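Local coordinates for esterase family protein (Staphylococcus aureus, PDB 7L0A) that probably hydrolyses S-formylglutathione to formate and glutathione, as a serine esterase of the esterase D family with an alpha/beta-hydrolase fold, at residues D108-H111 and Q112-L116; P188-L191 and L192-V196. All coordinates share one frame; numbering follows the deposited sequence. Where two conformers were deposited one is given.

Contact 1 (D108-H111 and Q112-L116); sequences DYVH and QIFPL
Tyr109 O takes two backbone donors where helix 99-113 runs out: Ile113 N in a fairly straight bond of 3.0 Å (N-H...O 157°), and Gln112 N in a weak one. Gln112 N gives its better bond to Asp108 O. The last helical bond, Phe114 N to Val110 O at 3.0 Å, closes the final turn, and Phe114 is the first residue to leave helical geometry. Beyond it the chain folds through an inverse gamma turn centred on Pro115, bringing Leu116 back against Val110 and His111 of the last turn. There Leu116 CD1 packs on Val110 CG2 at 3.7 Å and lies over the middle of one face of the His111 imidazole, whose nitrogens are held by Tyr107 O and Asn123 OD1. One turn apart, Ile113 CG1 sits between the backbone N and the carbonyl carbon (chi1 63°), which carries CD1 over the Tyr109 ring in a CH-pi contact, 4.2 Å from its centroid and displaced toward the rim. Val110, Phe114 and Leu116 face strand 24-32, Val110 and Leu116 also reaching strand 79-83, and Tyr109 and Ile113 lie on Leu14 of strand 9-17; Tyr109 also stacks on Phe38 of the second subunit, whose Phe114 meets its counterpart here.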
loop_
_atom_site.group_PDB
_atom_site.type_symbol
_atom_site.label_atom_id
_atom_site.label_comp_id
_atom_site.label_asym_id
_atom_site.label_seq_id
_atom_site.Cartn_x
_atom_site.Cartn_y
_atom_site.Cartn_z
ATOM N N ASP B 108 -7.892 -9.523 6.209
ATOM C CA ASP B 108 -6.927 -10.593 5.994
ATOM C C ASP B 108 -5.794 -10.121 5.089
ATOM O O ASP B 108 -4.618 -10.362 5.385
ATOM C CB ASP B 108 -7.630 -11.814 5.408
ATOM C CG ASP B 108 -8.455 -12.582 6.437
ATOM O OD1 ASP B 108 -8.354 -12.298 7.655
ATOM O OD2 ASP B 108 -9.214 -13.483 6.007
ATOM N N TYR B 109 -6.131 -9.439 3.984
ATOM C CA TYR B 109 -5.137 -9.012 3.002
ATOM C C TYR B 109 -4.120 -8.050 3.622
ATOM O O TYR B 109 -2.901 -8.233 3.494
ATOM C CB TYR B 109 -5.872 -8.367 1.817
ATOM C CG TYR B 109 -5.060 -7.847 0.658
ATOM C CD1 TYR B 109 -4.017 -8.587 0.095
ATOM C CD2 TYR B 109 -5.375 -6.628 0.087
ATOM C CE1 TYR B 109 -3.293 -8.109 -0.968
ATOM C CE2 TYR B 109 -4.652 -6.133 -0.980
ATOM C CZ TYR B 109 -3.622 -6.899 -1.512
ATOM O OH TYR B 109 -2.915 -6.402 -2.594
ATOM N N VAL B 110 -4.606 -7.032 4.337
ATOM C CA VAL B 110 -3.648 -6.042 4.840
ATOM C C VAL B 110 -2.815 -6.619 5.969
ATOM O O VAL B 110 -1.669 -6.205 6.163
ATOM C CB VAL B 110 -4.342 -4.738 5.272
ATOM C CG1 VAL B 110 -5.042 -4.107 4.052
ATOM C CG2 VAL B 110 -5.288 -4.901 6.450
ATOM N N HIS B 111 -3.354 -7.567 6.740
ATOM C CA HIS B 111 -2.549 -8.199 7.785
ATOM C C HIS B 111 -1.545 -9.191 7.206
ATOM O O HIS B 111 -0.502 -9.419 7.829
ATOM C CB HIS B 111 -3.405 -8.884 8.836
ATOM C CG HIS B 111 -4.083 -7.926 9.777
ATOM N ND1 HIS B 111 -5.239 -7.250 9.445
ATOM C CD2 HIS B 111 -3.792 -7.569 11.046
ATOM C CE1 HIS B 111 -5.619 -6.500 10.469
ATOM N NE2 HIS B 111 -4.756 -6.691 11.458
ATOM N N GLN B 112 -1.784 -9.722 6.010
ATOM C CA GLN B 112 -0.760 -10.532 5.359
ATOM C C GLN B 112 0.355 -9.685 4.769
ATOM O O GLN B 112 1.535 -10.030 4.901
ATOM C CB GLN B 112 -1.359 -11.421 4.265
ATOM C CG GLN B 112 -2.305 -12.510 4.746
ATOM C CD GLN B 112 -1.630 -13.561 5.606
ATOM O OE1 GLN B 112 -0.857 -14.366 5.106
ATOM N NE2 GLN B 112 -1.935 -13.564 6.897
ATOM N N ILE B 113 -0.005 -8.602 4.054
ATOM C CA ILE B 113 1.007 -7.881 3.277
ATOM C C ILE B 113 1.659 -6.708 4.001
ATOM O O ILE B 113 2.672 -6.179 3.507
ATOM C CB ILE B 113 0.505 -7.335 1.926
ATOM C CG1 ILE B 113 -0.604 -6.291 2.055
ATOM C CG2 ILE B 113 0.039 -8.452 1.022
ATOM C CD1 ILE B 113 -0.830 -5.477 0.754
ATOM N N PHE B 114 1.119 -6.276 5.139
ATOM C CA PHE B 114 1.687 -5.183 5.914
ATOM C C PHE B 114 2.071 -5.626 7.330
ATOM O O PHE B 114 1.579 -6.648 7.844
ATOM C CB PHE B 114 0.737 -3.974 6.042
ATOM C CG PHE B 114 0.498 -3.222 4.767
ATOM C CD1 PHE B 114 1.530 -2.519 4.157
ATOM C CD2 PHE B 114 -0.759 -3.167 4.209
ATOM C CE1 PHE B 114 1.295 -1.813 2.987
ATOM C CE2 PHE B 114 -0.988 -2.465 3.050
ATOM C CZ PHE B 114 0.045 -1.787 2.440
ATOM N N PRO B 115 2.952 -4.863 8.003
ATOM C CA PRO B 115 3.405 -5.251 9.367
ATOM C C PRO B 115 2.420 -4.849 10.461
ATOM O O PRO B 115 2.668 -3.961 11.295
ATOM C CB PRO B 115 4.747 -4.514 9.482
ATOM C CG PRO B 115 4.545 -3.276 8.659
ATOM C CD PRO B 115 3.711 -3.723 7.467
ATOM N N LEU B 116 1.252 -5.486 10.436
ATOM C CA LEU B 116 0.143 -5.179 11.320
ATOM C C LEU B 116 -0.006 -6.318 12.317
ATOM O O LEU B 116 0.060 -7.493 11.936
ATOM C CB LEU B 116 -1.151 -5.030 10.527
ATOM C CG LEU B 116 -1.119 -4.065 9.343
ATOM C CD1 LEU B 116 -2.441 -3.968 8.668
ATOM C CD2 LEU B 116 -0.655 -2.711 9.862
HETATM O O HOH W 1 1.925 -9.011 8.130
HETATM O O HOH W 2 1.637 -8.982 10.421
#

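Contact 2 (P188-L191 and L192-V196); sequences PYYL and LDKAV
Pro188 opens helix 188-197, and its carbonyl oxygen accepts Leu192 N at 2.9 Å, the first of four successive i to i+4 backbone bonds joining 188-191 to 192-196. Leu192 CB rests against the same oxygen, 3.4 Å from Pro188 O. Tyr189 O receives Asp193 N at 3.1 Å, nearly straight at the hydrogen (165°). The Asp193 carboxylate lies beside this carbonyl without bonding to it; its OD1 is held instead by the hydroxyl of Tyr225. Tyr190 O accepts Lys194 N at 3.0 Å, and here the side chains meet as well. With CG anti to the backbone N (chi1 173°), the Tyr190 ring stands out from the helix and crosses the Lys194 chain obliquely, CE1 lying 4.0 Å from Lys194 CD. The lysine chain is extended as far as CE and bends at its last torsion (chi4 -69°), its ammonium forming a salt bridge with Glu198 one turn on. Leu191 O takes Ala195 N at 2.9 Å, with Ala195 CB also close to that oxygen. Tyr190, Asp193 and Lys194 lie on the more exposed side of the helix, while Leu191, Leu192 and Ala195 are buried. Leu192 packs on Phe222, Tyr225 and Leu226 of helix 216-228, where Tyr189 meets Phe222 edge-to-face, and Pro188, Leu191 and Leu192 lie against helix 130-141.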
loop_
_atom_site.group_PDB
_atom_site.type_symbol
_atom_site.label_atom_id
_atom_site.label_comp_id
_atom_site.label_asym_id
_atom_site.label_seq_id
_atom_site.Cartn_x
_atom_site.Cartn_y
_atom_site.Cartn_z
ATOM N N PRO B 188 -29.097 -5.893 14.108
ATOM C CA PRO B 188 -28.123 -5.852 15.209
ATOM C C PRO B 188 -28.667 -6.381 16.510
ATOM O O PRO B 188 -27.905 -6.927 17.312
ATOM C CB PRO B 188 -27.769 -4.367 15.317
ATOM C CG PRO B 188 -27.929 -3.874 13.898
ATOM C CD PRO B 188 -29.141 -4.609 13.365
ATOM N N TYR B 189 -29.963 -6.228 16.747
ATOM C CA TYR B 189 -30.545 -6.708 17.989
ATOM C C TYR B 189 -30.571 -8.232 18.037
ATOM O O TYR B 189 -30.334 -8.822 19.093
ATOM C CB TYR B 189 -31.943 -6.127 18.115
ATOM C CG TYR B 189 -32.027 -4.720 18.616
ATOM C CD1 TYR B 189 -31.917 -3.643 17.738
ATOM C CD2 TYR B 189 -32.249 -4.452 19.966
ATOM C CE1 TYR B 189 -32.036 -2.356 18.196
ATOM C CE2 TYR B 189 -32.358 -3.155 20.422
ATOM C CZ TYR B 189 -32.227 -2.116 19.534
ATOM O OH TYR B 189 -32.332 -0.807 19.992
ATOM N N TYR B 190 -30.833 -8.882 16.899
ATOM C CA TYR B 190 -30.744 -10.335 16.822
ATOM C C TYR B 190 -29.313 -10.801 17.011
ATOM O O TYR B 190 -29.061 -11.780 17.719
ATOM C CB TYR B 190 -31.282 -10.824 15.469
ATOM C CG TYR B 190 -31.091 -12.305 15.211
ATOM C CD1 TYR B 190 -29.925 -12.788 14.600
ATOM C CD2 TYR B 190 -32.063 -13.211 15.576
ATOM C CE1 TYR B 190 -29.744 -14.132 14.389
ATOM C CE2 TYR B 190 -31.895 -14.548 15.356
ATOM C CZ TYR B 190 -30.746 -15.002 14.752
ATOM O OH TYR B 190 -30.605 -16.356 14.549
ATOM N N LEU B 191 -28.357 -10.103 16.394
ATOM C CA LEU B 191 -26.965 -10.489 16.573
ATOM C C LEU B 191 -26.552 -10.355 18.029
ATOM O O LEU B 191 -25.761 -11.152 18.548
ATOM C CB LEU B 191 -26.084 -9.629 15.693
ATOM C CG LEU B 191 -26.219 -9.829 14.173
ATOM C CD1 LEU B 191 -25.366 -8.792 13.464
ATOM C CD2 LEU B 191 -25.788 -11.213 13.799
ATOM N N LEU B 192 -27.060 -9.325 18.694
ATOM C CA LEU B 192 -26.717 -9.102 20.092
ATOM C C LEU B 192 -27.227 -10.240 20.957
ATOM O O LEU B 192 -26.484 -10.790 21.784
ATOM C CB LEU B 192 -27.293 -7.765 20.529
ATOM C CG LEU B 192 -27.043 -7.249 21.943
ATOM C CD1 LEU B 192 -25.580 -7.085 22.266
ATOM C CD2 LEU B 192 -27.794 -5.914 22.015
ATOM N N ASP B 193 -28.492 -10.606 20.767
ATOM C CA ASP B 193 -29.074 -11.699 21.534
ATOM C C ASP B 193 -28.350 -13.014 21.277
ATOM O O ASP B 193 -28.172 -13.821 22.200
ATOM C CB ASP B 193 -30.552 -11.826 21.211
ATOM C CG ASP B 193 -31.374 -10.665 21.744
ATOM O OD1 ASP B 193 -30.916 -9.963 22.684
ATOM O OD2 ASP B 193 -32.493 -10.472 21.223
ATOM N N LYS B 194 -27.927 -13.247 20.036
ATOM C CA LYS B 194 -27.221 -14.477 19.709
ATOM C C LYS B 194 -25.820 -14.492 20.317
ATOM O O LYS B 194 -25.386 -15.514 20.863
ATOM C CB LYS B 194 -27.163 -14.638 18.189
ATOM C CG LYS B 194 -26.650 -15.968 17.691
ATOM C CD LYS B 194 -26.719 -16.012 16.179
ATOM C CE LYS B 194 -26.038 -17.264 15.646
ATOM N NZ LYS B 194 -24.567 -17.178 15.873
ATOM N N ALA B 195 -25.109 -13.360 20.256
ATOM C CA ALA B 195 -23.735 -13.313 20.750
ATOM C C ALA B 195 -23.668 -13.673 22.226
ATOM O O ALA B 195 -22.780 -14.423 22.648
ATOM C CB ALA B 195 -23.147 -11.922 20.509
ATOM N N VAL B 196 -24.583 -13.121 23.019
ATOM C CA VAL B 196 -24.667 -13.437 24.440
ATOM C C VAL B 196 -24.924 -14.926 24.631
ATOM O O VAL B 196 -24.294 -15.596 25.470
ATOM C CB VAL B 196 -25.764 -12.574 25.092
ATOM C CG1 VAL B 196 -26.244 -13.239 26.396
ATOM C CG2 VAL B 196 -25.274 -11.132 25.282
#

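Contact 1 precedes contact 2 along the chain, and the two are well separated in the same alpha/beta-hydrolase domain: their centres lie about 29 Å apart, with the nearest atoms about 18 Å apart. Residues 108-116 span the end of helix 99-113 and the turn that follows, beside strands 9-17, 24-32 and 79-83 at one end of the mixed sheet. Residues 188-196 belong to helix 188-197, which precedes strand 204-210 near the other end of the sheet and packs on helices 130-141 and 216-228. Both lie away from the predicted Ser129, Asp213 and His242 triad; contact 1 packs on the sheet and meets the second subunit, whereas contact 2 joins helices within one subunit.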